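Long-range contacts in carbon monoxide oxidation system transcription regulator CooA-1 (Carboxydothermus hydrogenoformans, PDB 2HKX), which senses carbon monoxide through a bound heme and probably regulates transcription by binding DNA: residues A[48-53]-A[79-84]; A[164-169]-A[203-208]. The protein carries 2 engineered substitutions. All coordinates share one frame; numbering follows the deposited sequence.

Interaction 1 of 2, residues A[48-53]-A[79-84]. With HEM (protoporphyrin IX containing Fe), chain C.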
ATOM      1  N   LEU A  48       5.383  16.190   6.549  1.00 70.58           N
ATOM      2  CA  LEU A  48       4.007  16.372   6.981  1.00 68.64           C
ATOM      3  C   LEU A  48       3.210  15.083   6.834  1.00 64.87           C
ATOM      4  O   LEU A  48       3.579  14.197   6.059  1.00 62.49           O
ATOM      5  CB  LEU A  48       3.338  17.462   6.117  1.00 67.81           C
ATOM      6  CG  LEU A  48       4.065  18.799   5.883  1.00 72.15           C
ATOM      7  CD1 LEU A  48       3.259  19.732   4.973  1.00 70.30           C
ATOM      8  CD2 LEU A  48       4.379  19.494   7.210  1.00 75.37           C
ATOM      9  N   VAL A  49       2.111  14.997   7.578  1.00 64.51           N
ATOM     10  CA  VAL A  49       1.043  14.053   7.270  1.00 61.69           C
ATOM     11  C   VAL A  49      -0.174  14.850   6.789  1.00 60.88           C
ATOM     12  O   VAL A  49      -0.493  15.905   7.336  1.00 62.10           O
ATOM     13  CB  VAL A  49       0.681  13.161   8.472  1.00 63.47           C
ATOM     14  CG1 VAL A  49      -0.544  12.303   8.168  1.00 62.12           C
ATOM     15  CG2 VAL A  49       1.862  12.279   8.846  1.00 65.41           C
ATOM     16  N   PHE A  50      -0.833  14.363   5.742  1.00 58.34           N
ATOM     17  CA  PHE A  50      -1.969  15.076   5.207  1.00 58.65           C
ATOM     18  C   PHE A  50      -3.108  14.130   4.859  1.00 57.72           C
ATOM     19  O   PHE A  50      -2.893  12.952   4.531  1.00 55.90           O
ATOM     20  CB  PHE A  50      -1.560  15.938   3.990  1.00 58.47           C
ATOM     21  CG  PHE A  50      -1.239  15.136   2.732  1.00 56.99           C
ATOM     22  CD1 PHE A  50      -2.232  14.837   1.811  1.00 56.25           C
ATOM     23  CD2 PHE A  50       0.068  14.703   2.478  1.00 58.53           C
ATOM     24  CE1 PHE A  50      -1.931  14.092   0.635  1.00 58.61           C
ATOM     25  CE2 PHE A  50       0.394  13.967   1.319  1.00 58.16           C
ATOM     26  CZ  PHE A  50      -0.603  13.656   0.392  1.00 56.04           C
ATOM     27  N   LEU A  51      -4.327  14.647   4.940  1.00 59.06           N
ATOM     28  CA  LEU A  51      -5.450  13.923   4.352  1.00 59.36           C
ATOM     29  C   LEU A  51      -6.227  14.764   3.368  1.00 58.56           C
ATOM     30  O   LEU A  51      -6.338  15.966   3.537  1.00 60.10           O
ATOM     31  CB  LEU A  51      -6.379  13.297   5.400  1.00 62.68           C
ATOM     32  CG  LEU A  51      -7.125  14.116   6.418  1.00 66.85           C
ATOM     33  CD1 LEU A  51      -8.478  13.483   6.571  1.00 71.82           C
ATOM     34  CD2 LEU A  51      -6.357  14.068   7.714  1.00 71.65           C
ATOM     35  N   VAL A  52      -6.720  14.102   2.324  1.00 56.57           N
ATOM     36  CA  VAL A  52      -7.558  14.716   1.310  1.00 56.15           C
ATOM     37  C   VAL A  52      -8.931  14.970   1.926  1.00 58.71           C
ATOM     38  O   VAL A  52      -9.613  14.039   2.380  1.00 60.13           O
ATOM     39  CB  VAL A  52      -7.630  13.820   0.030  1.00 55.39           C
ATOM     40  CG1 VAL A  52      -8.154  14.604  -1.169  1.00 54.87           C
ATOM     41  CG2 VAL A  52      -6.256  13.290  -0.280  1.00 51.91           C
ATOM     42  N   LYS A  53      -9.293  16.247   2.007  1.00 73.65           N
ATOM     43  CA  LYS A  53     -10.603  16.656   2.510  1.00 75.43           C
ATOM     44  C   LYS A  53     -11.592  16.553   1.351  1.00 75.45           C
ATOM     45  O   LYS A  53     -12.707  16.041   1.498  1.00 77.45           O
ATOM     46  CB  LYS A  53     -10.542  18.078   3.084  1.00 77.72           C
ATOM     47  CG  LYS A  53     -11.876  18.647   3.577  1.00 81.34           C
ATOM     48  CD  LYS A  53     -11.690  20.004   4.227  1.00 83.58           C
ATOM     49  CE  LYS A  53     -13.028  20.684   4.535  1.00 86.63           C
ATOM     50  NZ  LYS A  53     -12.814  22.074   5.041  1.00 87.23           N
ATOM     51  N   PHE A  79      -1.779  10.363   3.771  1.00 59.24           N
ATOM     52  CA  PHE A  79      -0.442  10.135   3.230  1.00 56.39           C
ATOM     53  C   PHE A  79       0.580  10.998   3.967  1.00 58.01           C
ATOM     54  O   PHE A  79       0.233  11.738   4.882  1.00 59.57           O
ATOM     55  CB  PHE A  79      -0.402  10.387   1.706  1.00 54.20           C
ATOM     56  CG  PHE A  79       0.477   9.391   0.922  1.00 50.00           C
ATOM     57  CD1 PHE A  79       0.090   8.056   0.774  1.00 47.83           C
ATOM     58  CD2 PHE A  79       1.680   9.801   0.356  1.00 46.74           C
ATOM     59  CE1 PHE A  79       0.884   7.143   0.080  1.00 46.94           C
ATOM     60  CE2 PHE A  79       2.499   8.896  -0.358  1.00 45.42           C
ATOM     61  CZ  PHE A  79       2.099   7.565  -0.491  1.00 45.15           C
ATOM     62  N   CYS A  80       1.846  10.868   3.586  1.00 57.57           N
ATOM     63  CA  CYS A  80       2.914  11.670   4.150  1.00 59.74           C
ATOM     64  C   CYS A  80       3.676  12.384   3.024  1.00 58.63           C
ATOM     65  O   CYS A  80       3.319  12.269   1.829  1.00 58.10           O
ATOM     66  CB  CYS A  80       3.850  10.775   4.972  1.00 61.34           C
ATOM     67  SG  CYS A  80       4.849   9.623   3.933  1.00 60.03           S
ATOM     68  N   THR A  81       4.710  13.126   3.401  1.00 59.47           N
ATOM     69  CA  THR A  81       5.542  13.849   2.445  1.00 58.56           C
ATOM     70  C   THR A  81       6.988  13.339   2.439  1.00 58.85           C
ATOM     71  O   THR A  81       7.818  13.844   1.706  1.00 59.24           O
ATOM     72  CB  THR A  81       5.526  15.397   2.678  1.00 60.75           C
ATOM     73  OG1 THR A  81       6.143  15.708   3.934  1.00 62.58           O
ATOM     74  CG2 THR A  81       4.101  15.966   2.645  1.00 60.35           C
ATOM     75  N   HIS A  82       7.299  12.335   3.239  1.00 59.67           N
ATOM     76  CA  HIS A  82       8.678  11.857   3.276  1.00 62.72           C
ATOM     77  C   HIS A  82       8.880  10.682   2.346  1.00 60.22           C
ATOM     78  O   HIS A  82       9.535   9.702   2.694  1.00 61.07           O
ATOM     79  CB  HIS A  82       9.100  11.492   4.689  1.00 65.88           C
ATOM     80  CG  HIS A  82       8.077  10.691   5.397  1.00 69.29           C
ATOM     81  ND1 HIS A  82       7.123  11.261   6.213  1.00 75.03           N
ATOM     82  CD2 HIS A  82       7.801   9.372   5.355  1.00 71.64           C
ATOM     83  CE1 HIS A  82       6.334  10.315   6.685  1.00 76.13           C
ATOM     84  NE2 HIS A  82       6.717   9.160   6.168  1.00 74.50           N
ATOM     85  N   THR A  83       8.332  10.818   1.144  1.00 57.71           N
ATOM     86  CA  THR A  83       8.406   9.787   0.148  1.00 55.35           C
ATOM     87  C   THR A  83       9.105  10.356  -1.094  1.00 54.66           C
ATOM     88  O   THR A  83       9.055  11.562  -1.331  1.00 55.27           O
ATOM     89  CB  THR A  83       6.965   9.270  -0.126  1.00 54.40           C
ATOM     90  OG1 THR A  83       6.882   7.886   0.200  1.00 57.13           O
ATOM     91  CG2 THR A  83       6.501   9.531  -1.523  1.00 47.18           C
ATOM     92  N   ARG A  84       9.762   9.492  -1.866  1.00 53.87           N
ATOM     93  CA  ARG A  84      10.379   9.862  -3.165  1.00 53.02           C
ATOM     94  C   ARG A  84       9.374  10.157  -4.270  1.00 51.01           C
ATOM     95  O   ARG A  84       9.743  10.352  -5.446  1.00 52.62           O
ATOM     96  CB  ARG A  84      11.269   8.726  -3.655  1.00 53.33           C
ATOM     97  CG  ARG A  84      10.496   7.596  -4.371  1.00 51.92           C
ATOM     98  CD  ARG A  84      11.377   6.378  -4.583  1.00 54.01           C
ATOM     99  NE  ARG A  84      11.435   5.680  -3.306  1.00 61.12           N
ATOM    100  CZ  ARG A  84      12.455   4.968  -2.840  1.00 58.42           C
ATOM    101  NH1 ARG A  84      13.573   4.822  -3.548  1.00 58.82           N
ATOM    102  NH2 ARG A  84      12.319   4.396  -1.663  1.00 52.64           N
TER
HETATM  103  CHA HEM C 300       8.399   6.128   4.453  1.00 57.69           C
HETATM  104  CHB HEM C 300       3.602   6.146   3.855  1.00 59.58           C
HETATM  105  CHC HEM C 300       2.989   8.377   8.165  1.00 60.43           C
HETATM  106  CHD HEM C 300       7.625   7.491   9.141  1.00 61.63           C
HETATM  107  C1A HEM C 300       7.174   5.957   3.852  1.00 55.38           C
HETATM  108  C2A HEM C 300       6.901   5.453   2.523  1.00 56.91           C
HETATM  109  C3A HEM C 300       5.580   5.445   2.367  1.00 57.83           C
HETATM  110  C4A HEM C 300       4.958   5.966   3.581  1.00 57.92           C
HETATM  111  CMA HEM C 300       4.816   4.983   1.106  1.00 58.13           C
HETATM  112  CAA HEM C 300       7.965   5.011   1.476  1.00 59.26           C
HETATM  113  CBA HEM C 300       9.182   5.956   1.536  1.00 62.03           C
HETATM  114  CGA HEM C 300       9.807   6.346   0.204  1.00 61.81           C
HETATM  115  O1A HEM C 300      10.932   5.892  -0.076  1.00 61.48           O
HETATM  116  O2A HEM C 300       9.219   7.127  -0.585  1.00 64.12           O
HETATM  117  C1B HEM C 300       3.016   6.743   4.969  1.00 59.38           C
HETATM  118  C2B HEM C 300       1.590   6.898   5.201  1.00 60.31           C
HETATM  119  C3B HEM C 300       1.425   7.515   6.388  1.00 60.27           C
HETATM  120  C4B HEM C 300       2.735   7.771   6.953  1.00 59.96           C
HETATM  121  CMB HEM C 300       0.471   6.440   4.231  1.00 59.57           C
HETATM  122  CAB HEM C 300       0.091   7.902   7.064  1.00 63.50           C
HETATM  123  CBB HEM C 300      -0.923   7.018   7.181  1.00 64.40           C
HETATM  124  C1C HEM C 300       4.173   8.305   8.855  1.00 59.78           C
HETATM  125  C2C HEM C 300       4.411   8.674  10.245  1.00 62.02           C
HETATM  126  C3C HEM C 300       5.694   8.431  10.523  1.00 63.96           C
HETATM  127  C4C HEM C 300       6.311   7.893   9.304  1.00 62.08           C
HETATM  128  CMC HEM C 300       3.383   9.242  11.241  1.00 62.37           C
HETATM  129  CAC HEM C 300       6.376   8.677  11.895  1.00 64.64           C
HETATM  130  CBC HEM C 300       7.528   9.382  11.985  1.00 68.96           C
HETATM  131  C1D HEM C 300       8.231   7.093   7.956  1.00 61.65           C
HETATM  132  C2D HEM C 300       9.665   6.901   7.867  1.00 61.20           C
HETATM  133  C3D HEM C 300       9.954   6.486   6.406  1.00 61.66           C
HETATM  134  C4D HEM C 300       8.627   6.445   5.778  1.00 59.60           C
HETATM  135  CMD HEM C 300      10.653   7.110   9.037  1.00 60.79           C
HETATM  136  CAD HEM C 300      11.357   6.158   5.790  1.00 65.69           C
HETATM  137  CBD HEM C 300      12.330   7.364   5.649  1.00 72.55           C
HETATM  138  CGD HEM C 300      13.559   7.437   6.588  1.00 75.28           C
HETATM  139  O1D HEM C 300      14.679   6.932   6.265  1.00 75.02           O
HETATM  140  O2D HEM C 300      13.455   8.036   7.696  1.00 75.84           O
HETATM  141  NA  HEM C 300       5.972   6.272   4.436  1.00 57.09           N
HETATM  142  NB  HEM C 300       3.668   7.299   6.065  1.00 55.80           N
HETATM  143  NC  HEM C 300       5.347   7.819   8.320  1.00 59.14           N
HETATM  144  ND  HEM C 300       7.630   6.819   6.714  1.00 55.65           N
HETATM  145 FE   HEM C 300       5.608   7.087   6.330  1.00 59.79          FE
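With chi1 at 66°, the hydroxyl of T81 sits between its backbone N and carbonyl carbon and meets the amide of L48, whose N donates to T81 OG1 at 2.8 Å, nearly straight. That oxygen is also hydrogen-bonded to R46 O, so the buried hydroxyl is held from ahead of the strand too. A comparable first torsion in F50 (72°) sets its ring so that its far end comes close to F79. F79 CA lies over one face of the ring, C80 O approaches its edge near the plane at 3.4 Å from F50 CE2, and F50 CZ reaches F79 CB at 3.5 Å, the two side chains running side by side. F50 and F79 form an antiparallel hydrogen-bonded pair: F50 N donates to F79 O (3.0 Å) and F79 N to F50 O (2.9 Å). T81 N adds a weak bond to L48 O. V49 and C80 form the neighbouring non-hydrogen-bonded pair, and their side chains lie on the opposite face, the one next to the heme. Next comes H82, whose NE2 is the axial ligand of the heme iron, at a modelled 2.4 Å that crowding around the imidazole makes uncertain. R84 NH2 makes a weak bond to the propionate HEM O1A (2.6 Å), while R84 N and T83 OG1 donate to HEM O2A, whose position is less certain. The chemistry is thus divided: amide and hydroxyl bonds fix where the loop leaves the sheet, the very next residue supplies the iron ligand, and R84, two further on, probably offsets the propionate charge.

Interaction 2 of 2, residues A[164-169]-A[203-208]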
ATOM      1  N   LYS A 164     -20.753  -2.738 -13.717  1.00 60.77           N
ATOM      2  CA  LYS A 164     -20.366  -1.417 -14.165  1.00 61.28           C
ATOM      3  C   LYS A 164     -19.112  -0.969 -13.423  1.00 58.74           C
ATOM      4  O   LYS A 164     -19.080  -0.945 -12.192  1.00 58.98           O
ATOM      5  CB  LYS A 164     -21.490  -0.415 -13.929  1.00 63.97           C
ATOM      6  CG  LYS A 164     -21.459   0.764 -14.887  1.00 68.01           C
ATOM      7  CD  LYS A 164     -21.464   2.103 -14.140  1.00 71.98           C
ATOM      8  CE  LYS A 164     -22.871   2.612 -13.874  1.00 75.98           C
ATOM      9  NZ  LYS A 164     -23.742   1.589 -13.234  1.00 77.33           N
ATOM     10  N   LEU A 165     -18.094  -0.597 -14.181  1.00 57.25           N
ATOM     11  CA  LEU A 165     -16.864  -0.054 -13.622  1.00 56.11           C
ATOM     12  C   LEU A 165     -16.598   1.374 -14.078  1.00 57.05           C
ATOM     13  O   LEU A 165     -16.100   1.586 -15.183  1.00 56.97           O
ATOM     14  CB  LEU A 165     -15.685  -0.906 -14.063  1.00 54.96           C
ATOM     15  CG  LEU A 165     -15.129  -2.090 -13.321  1.00 55.54           C
ATOM     16  CD1 LEU A 165     -13.881  -2.482 -14.088  1.00 53.87           C
ATOM     17  CD2 LEU A 165     -14.746  -1.631 -11.917  1.00 58.28           C
ATOM     18  N   GLU A 166     -16.893   2.338 -13.209  1.00 59.34           N
ATOM     19  CA  GLU A 166     -16.567   3.749 -13.422  1.00 61.64           C
ATOM     20  C   GLU A 166     -15.204   4.070 -12.842  1.00 60.06           C
ATOM     21  O   GLU A 166     -15.081   4.474 -11.675  1.00 61.58           O
ATOM     22  CB  GLU A 166     -17.608   4.662 -12.751  1.00 65.28           C
ATOM     23  CG  GLU A 166     -19.059   4.418 -13.136  1.00 68.52           C
ATOM     24  CD  GLU A 166     -20.052   5.296 -12.367  1.00 74.71           C
ATOM     25  OE1 GLU A 166     -21.204   5.439 -12.862  1.00 81.66           O
ATOM     26  OE2 GLU A 166     -19.699   5.846 -11.284  1.00 77.43           O
ATOM     27  N   LEU A 167     -14.173   3.918 -13.658  1.00 58.44           N
ATOM     28  CA  LEU A 167     -12.789   4.145 -13.207  1.00 56.96           C
ATOM     29  C   LEU A 167     -12.419   5.630 -12.985  1.00 58.58           C
ATOM     30  O   LEU A 167     -11.578   5.939 -12.133  1.00 59.07           O
ATOM     31  CB  LEU A 167     -11.807   3.470 -14.185  1.00 55.18           C
ATOM     32  CG  LEU A 167     -11.427   1.974 -14.058  1.00 55.13           C
ATOM     33  CD1 LEU A 167     -12.210   1.194 -13.001  1.00 54.23           C
ATOM     34  CD2 LEU A 167     -11.523   1.286 -15.411  1.00 53.58           C
ATOM     35  N   GLY A 168     -13.045   6.538 -13.739  1.00 59.92           N
ATOM     36  CA  GLY A 168     -12.649   7.955 -13.767  1.00 62.20           C
ATOM     37  C   GLY A 168     -11.245   8.155 -14.343  1.00 60.98           C
ATOM     38  O   GLY A 168     -10.579   9.142 -14.037  1.00 62.98           O
ATOM     39  N   LEU A 169     -10.798   7.204 -15.166  1.00 57.91           N
ATOM     40  CA  LEU A 169      -9.453   7.203 -15.766  1.00 57.03           C
ATOM     41  C   LEU A 169      -9.545   6.905 -17.272  1.00 56.29           C
ATOM     42  O   LEU A 169     -10.244   5.964 -17.667  1.00 55.32           O
ATOM     43  CB  LEU A 169      -8.575   6.129 -15.119  1.00 54.69           C
ATOM     44  CG  LEU A 169      -8.219   6.118 -13.619  1.00 56.44           C
ATOM     45  CD1 LEU A 169      -7.794   4.735 -13.287  1.00 54.92           C
ATOM     46  CD2 LEU A 169      -7.116   7.121 -13.230  1.00 55.47           C
ATOM     47  N   GLN A 203     -14.935   7.002 -22.239  1.00 83.34           N
ATOM     48  CA  GLN A 203     -13.487   7.080 -22.100  1.00 82.48           C
ATOM     49  C   GLN A 203     -13.073   6.733 -20.668  1.00 79.04           C
ATOM     50  O   GLN A 203     -11.943   6.272 -20.430  1.00 76.99           O
ATOM     51  CB  GLN A 203     -13.032   8.495 -22.484  1.00 89.83           C
ATOM     52  CG  GLN A 203     -11.562   8.843 -22.244  1.00 91.73           C
ATOM     53  CD  GLN A 203     -11.416  10.235 -21.663  1.00 98.19           C
ATOM     54  OE1 GLN A 203     -12.210  10.644 -20.806  1.00 99.04           O
ATOM     55  NE2 GLN A 203     -10.399  10.969 -22.113  1.00103.00           N
ATOM     56  N   ARG A 204     -14.002   6.911 -19.724  1.00 78.61           N
ATOM     57  CA  ARG A 204     -13.723   6.605 -18.312  1.00 75.51           C
ATOM     58  C   ARG A 204     -14.412   5.407 -17.651  1.00 70.88           C
ATOM     59  O   ARG A 204     -13.935   4.930 -16.611  1.00 69.30           O
ATOM     60  CB  ARG A 204     -13.859   7.866 -17.462  1.00 80.25           C
ATOM     61  CG  ARG A 204     -12.648   8.732 -17.624  1.00 83.01           C
ATOM     62  CD  ARG A 204     -12.917  10.171 -17.299  1.00 87.85           C
ATOM     63  NE  ARG A 204     -12.105  11.028 -18.144  1.00 91.48           N
ATOM     64  CZ  ARG A 204     -10.856  11.400 -17.882  1.00 94.81           C
ATOM     65  NH1 ARG A 204     -10.231  10.970 -16.786  1.00 93.49           N
ATOM     66  NH2 ARG A 204     -10.224  12.210 -18.729  1.00 98.82           N
ATOM     67  N   THR A 205     -15.518   4.924 -18.223  1.00 69.68           N
ATOM     68  CA  THR A 205     -16.195   3.740 -17.662  1.00 66.47           C
ATOM     69  C   THR A 205     -16.274   2.520 -18.619  1.00 62.77           C
ATOM     70  O   THR A 205     -16.314   2.661 -19.837  1.00 63.01           O
ATOM     71  CB  THR A 205     -17.575   4.062 -16.944  1.00 70.33           C
ATOM     72  OG1 THR A 205     -18.682   3.530 -17.683  1.00 71.49           O
ATOM     73  CG2 THR A 205     -17.760   5.554 -16.677  1.00 74.98           C
ATOM     74  N   LEU A 206     -16.266   1.329 -18.014  1.00 59.37           N
ATOM     75  CA  LEU A 206     -16.302   0.026 -18.693  1.00 56.06           C
ATOM     76  C   LEU A 206     -17.489  -0.806 -18.233  1.00 56.20           C
ATOM     77  O   LEU A 206     -17.975  -0.649 -17.115  1.00 56.68           O
ATOM     78  CB  LEU A 206     -15.022  -0.762 -18.359  1.00 52.69           C
ATOM     79  CG  LEU A 206     -13.705  -0.712 -19.141  1.00 52.03           C
ATOM     80  CD1 LEU A 206     -13.612   0.373 -20.183  1.00 52.45           C
ATOM     81  CD2 LEU A 206     -12.478  -0.685 -18.205  1.00 50.41           C
ATOM     82  N   LEU A 207     -17.905  -1.727 -19.096  1.00 56.47           N
ATOM     83  CA  LEU A 207     -18.913  -2.729 -18.791  1.00 57.97           C
ATOM     84  C   LEU A 207     -18.266  -4.103 -18.820  1.00 56.03           C
ATOM     85  O   LEU A 207     -17.829  -4.565 -19.893  1.00 55.00           O
ATOM     86  CB  LEU A 207     -20.023  -2.720 -19.850  1.00 61.70           C
ATOM     87  CG  LEU A 207     -21.434  -3.225 -19.514  1.00 65.86           C
ATOM     88  CD1 LEU A 207     -22.041  -3.956 -20.714  1.00 68.35           C
ATOM     89  CD2 LEU A 207     -21.521  -4.088 -18.253  1.00 65.56           C
ATOM     90  N   LEU A 208     -18.241  -4.757 -17.658  1.00 55.46           N
ATOM     91  CA  LEU A 208     -17.713  -6.095 -17.538  1.00 55.46           C
ATOM     92  C   LEU A 208     -18.861  -7.053 -17.745  1.00 59.27           C
ATOM     93  O   LEU A 208     -19.615  -7.338 -16.812  1.00 61.78           O
ATOM     94  CB  LEU A 208     -17.040  -6.319 -16.154  1.00 54.20           C
ATOM     95  CG  LEU A 208     -15.876  -5.381 -15.807  1.00 52.96           C
ATOM     96  CD1 LEU A 208     -15.174  -5.747 -14.456  1.00 53.75           C
ATOM     97  CD2 LEU A 208     -14.845  -5.297 -16.957  1.00 51.60           C
TER
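The carbonyl oxygen of R204 is gripped by two successive amides of the facing turn, L167 N at 3.1 Å and G168 N at 3.4 Å, both weak and well off straight. R204 CG packs on the G168–L169 peptide, 3.4 Å from L169 N, and the chain bends at chi3 before NH1 makes a weak bond to G168 O (3.3 Å), which meets the edge of the guanidinium. G168 O also accepts a bond from R56, at the start of strand 56-63 in the heme domain, a contact between domains. With an alanine in place of R204 the NH1 donor and the aliphatic stem are gone, and G168 O, held then by R56, is likely to be less firmly fixed while the G168–L169 peptide loses its cover. Next along the strands, L165 and L206 form a reciprocal hydrogen-bonded pair, with L206 N to L165 O at 2.8 Å and an N-H...O angle of 171°. L165 CD1 meets L208 CD1 at 3.5 Å and L167 CD2 meets L206 CD2 at 3.6 Å, each pair crossing at a slant; L165 and L206 share one sheet face, and with L208 they pack on helix 140-155. On the other face, E166 CG lies 3.9 Å from T205 CG2. This antiparallel pairing, joining strand 162-166 to hairpin 198-200/205-208 with helices 171-178 and 182-194 between in sequence, is typical of the winged helix-turn-helix domain of Crp-like regulators.

Overall arrangement
Interactions 1 and 2 lie in different domains, one holding the heme and the other probably binding DNA. They follow one another along the chain, the first closing before the second opens, and lie on opposite sides of its centre, with centres 28 Å apart and nearest atoms about 14 Å apart. They share no sheet: interaction 1 joins strands 48-54 and 78-80 in the cyclic nucleotide-binding-type domain, whereas interaction 2 joins strands 162-166 and 205-208 in the Crp-like helix-turn-helix domain. Between them in sequence come helices 100-109, 111-137 and 140-155. The two contacts do not touch, so a signal from the heme would probably pass through other elements, such as those helices.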